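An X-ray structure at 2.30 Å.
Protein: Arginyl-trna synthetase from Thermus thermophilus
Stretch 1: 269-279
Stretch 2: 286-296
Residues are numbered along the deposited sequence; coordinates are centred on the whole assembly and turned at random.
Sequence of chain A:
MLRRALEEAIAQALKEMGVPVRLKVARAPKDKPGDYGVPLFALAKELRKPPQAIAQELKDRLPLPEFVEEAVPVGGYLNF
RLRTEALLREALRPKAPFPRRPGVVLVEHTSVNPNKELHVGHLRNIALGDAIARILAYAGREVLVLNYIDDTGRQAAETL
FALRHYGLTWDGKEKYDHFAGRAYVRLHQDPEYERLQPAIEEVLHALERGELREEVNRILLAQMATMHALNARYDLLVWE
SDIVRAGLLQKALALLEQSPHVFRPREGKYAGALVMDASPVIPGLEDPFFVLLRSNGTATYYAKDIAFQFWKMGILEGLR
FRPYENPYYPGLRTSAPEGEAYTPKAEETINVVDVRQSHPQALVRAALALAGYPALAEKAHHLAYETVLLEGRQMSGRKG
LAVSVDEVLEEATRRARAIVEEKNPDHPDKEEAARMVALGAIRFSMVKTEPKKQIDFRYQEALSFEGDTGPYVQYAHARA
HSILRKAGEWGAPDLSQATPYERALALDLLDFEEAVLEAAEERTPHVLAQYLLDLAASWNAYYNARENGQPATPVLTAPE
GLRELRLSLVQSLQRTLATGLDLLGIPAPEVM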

# COMPACT_ATOMS: atom_id res chain seq x y z
N LYS A 269 11.57 -33.44 23.54
CA LYS A 269 10.29 -33.32 22.84
C LYS A 269 10.44 -32.88 21.38
O LYS A 269 9.46 -32.50 20.73
CB LYS A 269 9.38 -32.35 23.61
CG LYS A 269 9.81 -30.90 23.60
CD LYS A 269 9.29 -30.18 22.37
CE LYS A 269 7.77 -30.16 22.32
NZ LYS A 269 7.18 -29.38 23.45
N TYR A 270 11.67 -32.95 20.87
CA TYR A 270 11.96 -32.59 19.48
C TYR A 270 12.76 -33.70 18.81
O TYR A 270 13.14 -33.58 17.64
CB TYR A 270 12.77 -31.29 19.41
CG TYR A 270 12.00 -30.05 19.76
CD1 TYR A 270 12.39 -29.24 20.83
CD2 TYR A 270 10.87 -29.68 19.03
CE1 TYR A 270 11.66 -28.09 21.17
CE2 TYR A 270 10.14 -28.53 19.36
CZ TYR A 270 10.54 -27.75 20.43
OH TYR A 270 9.81 -26.63 20.76
N ALA A 271 13.01 -34.78 19.54
CA ALA A 271 13.77 -35.91 19.02
C ALA A 271 13.28 -36.32 17.63
O ALA A 271 12.08 -36.52 17.42
CB ALA A 271 13.67 -37.09 19.98
N GLY A 272 14.21 -36.44 16.69
CA GLY A 272 13.86 -36.83 15.34
C GLY A 272 13.44 -35.68 14.43
O GLY A 272 13.47 -35.80 13.21
N ALA A 273 13.05 -34.55 15.03
CA ALA A 273 12.63 -33.38 14.27
C ALA A 273 13.81 -32.48 13.93
O ALA A 273 14.80 -32.45 14.66
CB ALA A 273 11.59 -32.59 15.07
N LEU A 274 13.72 -31.77 12.81
CA LEU A 274 14.78 -30.84 12.42
C LEU A 274 14.33 -29.49 12.94
O LEU A 274 13.26 -29.00 12.59
CB LEU A 274 14.96 -30.78 10.90
CG LEU A 274 16.04 -29.79 10.45
CD1 LEU A 274 17.39 -30.25 10.97
CD2 LEU A 274 16.06 -29.66 8.94
N VAL A 275 15.16 -28.88 13.77
CA VAL A 275 14.80 -27.60 14.35
C VAL A 275 15.85 -26.52 14.12
O VAL A 275 17.03 -26.80 13.90
CB VAL A 275 14.56 -27.76 15.87
CG1 VAL A 275 15.83 -28.24 16.55
CG2 VAL A 275 14.08 -26.46 16.47
N MET A 276 15.40 -25.27 14.17
CA MET A 276 16.26 -24.11 14.00
C MET A 276 16.28 -23.33 15.32
O MET A 276 15.23 -22.90 15.81
CB MET A 276 15.71 -23.19 12.90
CG MET A 276 16.60 -21.99 12.61
SD MET A 276 15.84 -20.79 11.50
CE MET A 276 15.93 -21.67 9.96
N ASP A 277 17.46 -23.17 15.89
CA ASP A 277 17.60 -22.43 17.15
C ASP A 277 17.79 -20.96 16.80
O ASP A 277 18.86 -20.55 16.35
CB ASP A 277 18.81 -22.95 17.94
CG ASP A 277 19.03 -22.19 19.25
OD1 ASP A 277 20.09 -22.41 19.87
OD2 ASP A 277 18.16 -21.39 19.65
N ALA A 278 16.75 -20.17 17.01
CA ALA A 278 16.79 -18.74 16.71
C ALA A 278 17.34 -17.86 17.84
O ALA A 278 17.46 -16.65 17.67
CB ALA A 278 15.38 -18.25 16.33
N SER A 279 17.70 -18.46 18.97
CA SER A 279 18.20 -17.68 20.10
C SER A 279 19.46 -16.85 19.84
O SER A 279 19.60 -15.74 20.35
CB SER A 279 18.42 -18.57 21.33
OG SER A 279 19.47 -19.50 21.14
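Stretch 2, residues 286-296: EDPFFVLLRSN

Stretch 2 lies on stretch 1 as its antiparallel partner in a bulged β-ladder, and the pair illustrates how a bulge accompanies a corner in one strand while backbone pairing continues. The axes of strand 274-277 and of the strand that includes Phe 289 to Val 291 approach to 4.6 Å, their N-to-C directions at 146°. At one end Ala 278 N donates to Pro 288 O (2.7 Å). Next, Met 276 and Phe 290 form a hydrogen-bonded pair, Met 276 N to Phe 290 O at 2.8 Å and Phe 290 N to Met 276 O at 3.0 Å. The register then slips by one residue: Leu 274 O accepts from both Leu 292 N (2.8 Å) and Leu 293 N (3.2 Å), while Leu 274 N donates to Leu 293 O (2.8 Å). The extra residue falls where stretch 2 turns at Leu 292, whose CB points toward stretch 1.

Apart from Leu 292 at the bulge, the paired side chains alternate between the faces. Val 275, Asp 277, Phe 289 and Val 291 share one face, with Val 275 CG2 3.2 Å from Phe 289 CB. Beside them, the Tyr 270 ring runs nearly parallel to that of Phe 289 but slid apart, and Tyr 270 OH makes a weak hydrogen bond to Asp 287 OD2 (3.2 Å). On the other face, Leu 274 CB meets Leu 293 CB at 3.7 Å.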

# COMPACT_ATOMS: atom_id res chain seq x y z
N GLU A 286 11.10 -17.84 25.19
CA GLU A 286 10.86 -18.99 26.06
C GLU A 286 11.42 -20.23 25.36
O GLU A 286 12.20 -20.98 25.94
CB GLU A 286 9.36 -19.15 26.31
CG GLU A 286 9.01 -19.93 27.58
CD GLU A 286 9.63 -21.32 27.61
OE1 GLU A 286 9.34 -22.12 26.70
OE2 GLU A 286 10.40 -21.61 28.55
N ASP A 287 10.99 -20.43 24.12
CA ASP A 287 11.45 -21.55 23.31
C ASP A 287 11.86 -20.97 21.96
O ASP A 287 11.00 -20.61 21.15
CB ASP A 287 10.33 -22.58 23.13
CG ASP A 287 10.84 -23.91 22.62
OD1 ASP A 287 11.43 -23.94 21.52
OD2 ASP A 287 10.65 -24.93 23.32
N PRO A 288 13.17 -20.86 21.71
CA PRO A 288 13.73 -20.31 20.47
C PRO A 288 13.84 -21.33 19.35
O PRO A 288 14.58 -21.13 18.38
CB PRO A 288 15.09 -19.81 20.91
CG PRO A 288 15.51 -20.91 21.84
CD PRO A 288 14.25 -21.17 22.66
N PHE A 289 13.11 -22.43 19.47
CA PHE A 289 13.17 -23.48 18.47
C PHE A 289 12.00 -23.53 17.49
O PHE A 289 10.87 -23.84 17.87
CB PHE A 289 13.31 -24.84 19.15
CG PHE A 289 14.63 -25.04 19.84
CD1 PHE A 289 14.98 -24.26 20.94
CD2 PHE A 289 15.53 -26.00 19.39
CE1 PHE A 289 16.20 -24.43 21.57
CE2 PHE A 289 16.76 -26.18 20.02
CZ PHE A 289 17.10 -25.39 21.11
N PHE A 290 12.28 -23.18 16.24
CA PHE A 290 11.28 -23.23 15.17
C PHE A 290 11.46 -24.61 14.54
O PHE A 290 12.59 -25.00 14.21
CB PHE A 290 11.55 -22.16 14.11
CG PHE A 290 11.19 -20.76 14.52
CD1 PHE A 290 9.86 -20.36 14.59
CD2 PHE A 290 12.19 -19.83 14.82
CE1 PHE A 290 9.52 -19.06 14.95
CE2 PHE A 290 11.86 -18.53 15.18
CZ PHE A 290 10.52 -18.14 15.24
N VAL A 291 10.38 -25.35 14.38
CA VAL A 291 10.49 -26.67 13.77
C VAL A 291 10.44 -26.53 12.25
O VAL A 291 9.56 -25.87 11.72
CB VAL A 291 9.34 -27.60 14.22
CG1 VAL A 291 9.49 -28.97 13.57
CG2 VAL A 291 9.35 -27.73 15.74
N LEU A 292 11.40 -27.14 11.57
CA LEU A 292 11.45 -27.10 10.11
C LEU A 292 10.84 -28.40 9.59
O LEU A 292 9.95 -28.39 8.74
CB LEU A 292 12.90 -26.95 9.62
CG LEU A 292 13.65 -25.67 10.03
CD1 LEU A 292 15.09 -25.72 9.54
CD2 LEU A 292 12.94 -24.46 9.44
N LEU A 293 11.31 -29.53 10.12
CA LEU A 293 10.80 -30.85 9.76
C LEU A 293 10.33 -31.57 11.02
O LEU A 293 11.08 -31.69 11.98
CB LEU A 293 11.89 -31.70 9.09
CG LEU A 293 12.36 -31.33 7.68
CD1 LEU A 293 13.44 -32.31 7.22
CD2 LEU A 293 11.19 -31.37 6.72
N ARG A 294 9.09 -32.04 11.02
CA ARG A 294 8.58 -32.77 12.18
C ARG A 294 9.26 -34.13 12.16
O ARG A 294 9.81 -34.53 11.13
CB ARG A 294 7.05 -32.93 12.10
CG ARG A 294 6.30 -31.61 11.98
CD ARG A 294 4.81 -31.79 12.20
NE ARG A 294 4.05 -30.56 11.94
CZ ARG A 294 3.84 -30.06 10.72
NH1 ARG A 294 4.33 -30.68 9.65
NH2 ARG A 294 3.13 -28.94 10.56
N SER A 295 9.24 -34.84 13.28
CA SER A 295 9.88 -36.15 13.38
C SER A 295 9.43 -37.13 12.30
O SER A 295 10.22 -37.96 11.85
CB SER A 295 9.63 -36.76 14.76
OG SER A 295 8.25 -36.79 15.08
N ASN A 296 8.17 -37.03 11.89
CA ASN A 296 7.64 -37.93 10.86
C ASN A 296 8.17 -37.59 9.46
O ASN A 296 7.88 -38.30 8.49
CB ASN A 296 6.11 -37.90 10.86
CG ASN A 296 5.54 -36.54 10.50
OD1 ASN A 296 4.33 -36.34 10.50
ND2 ASN A 296 6.42 -35.60 10.19
O HOH W 1 13.05 -35.36 10.17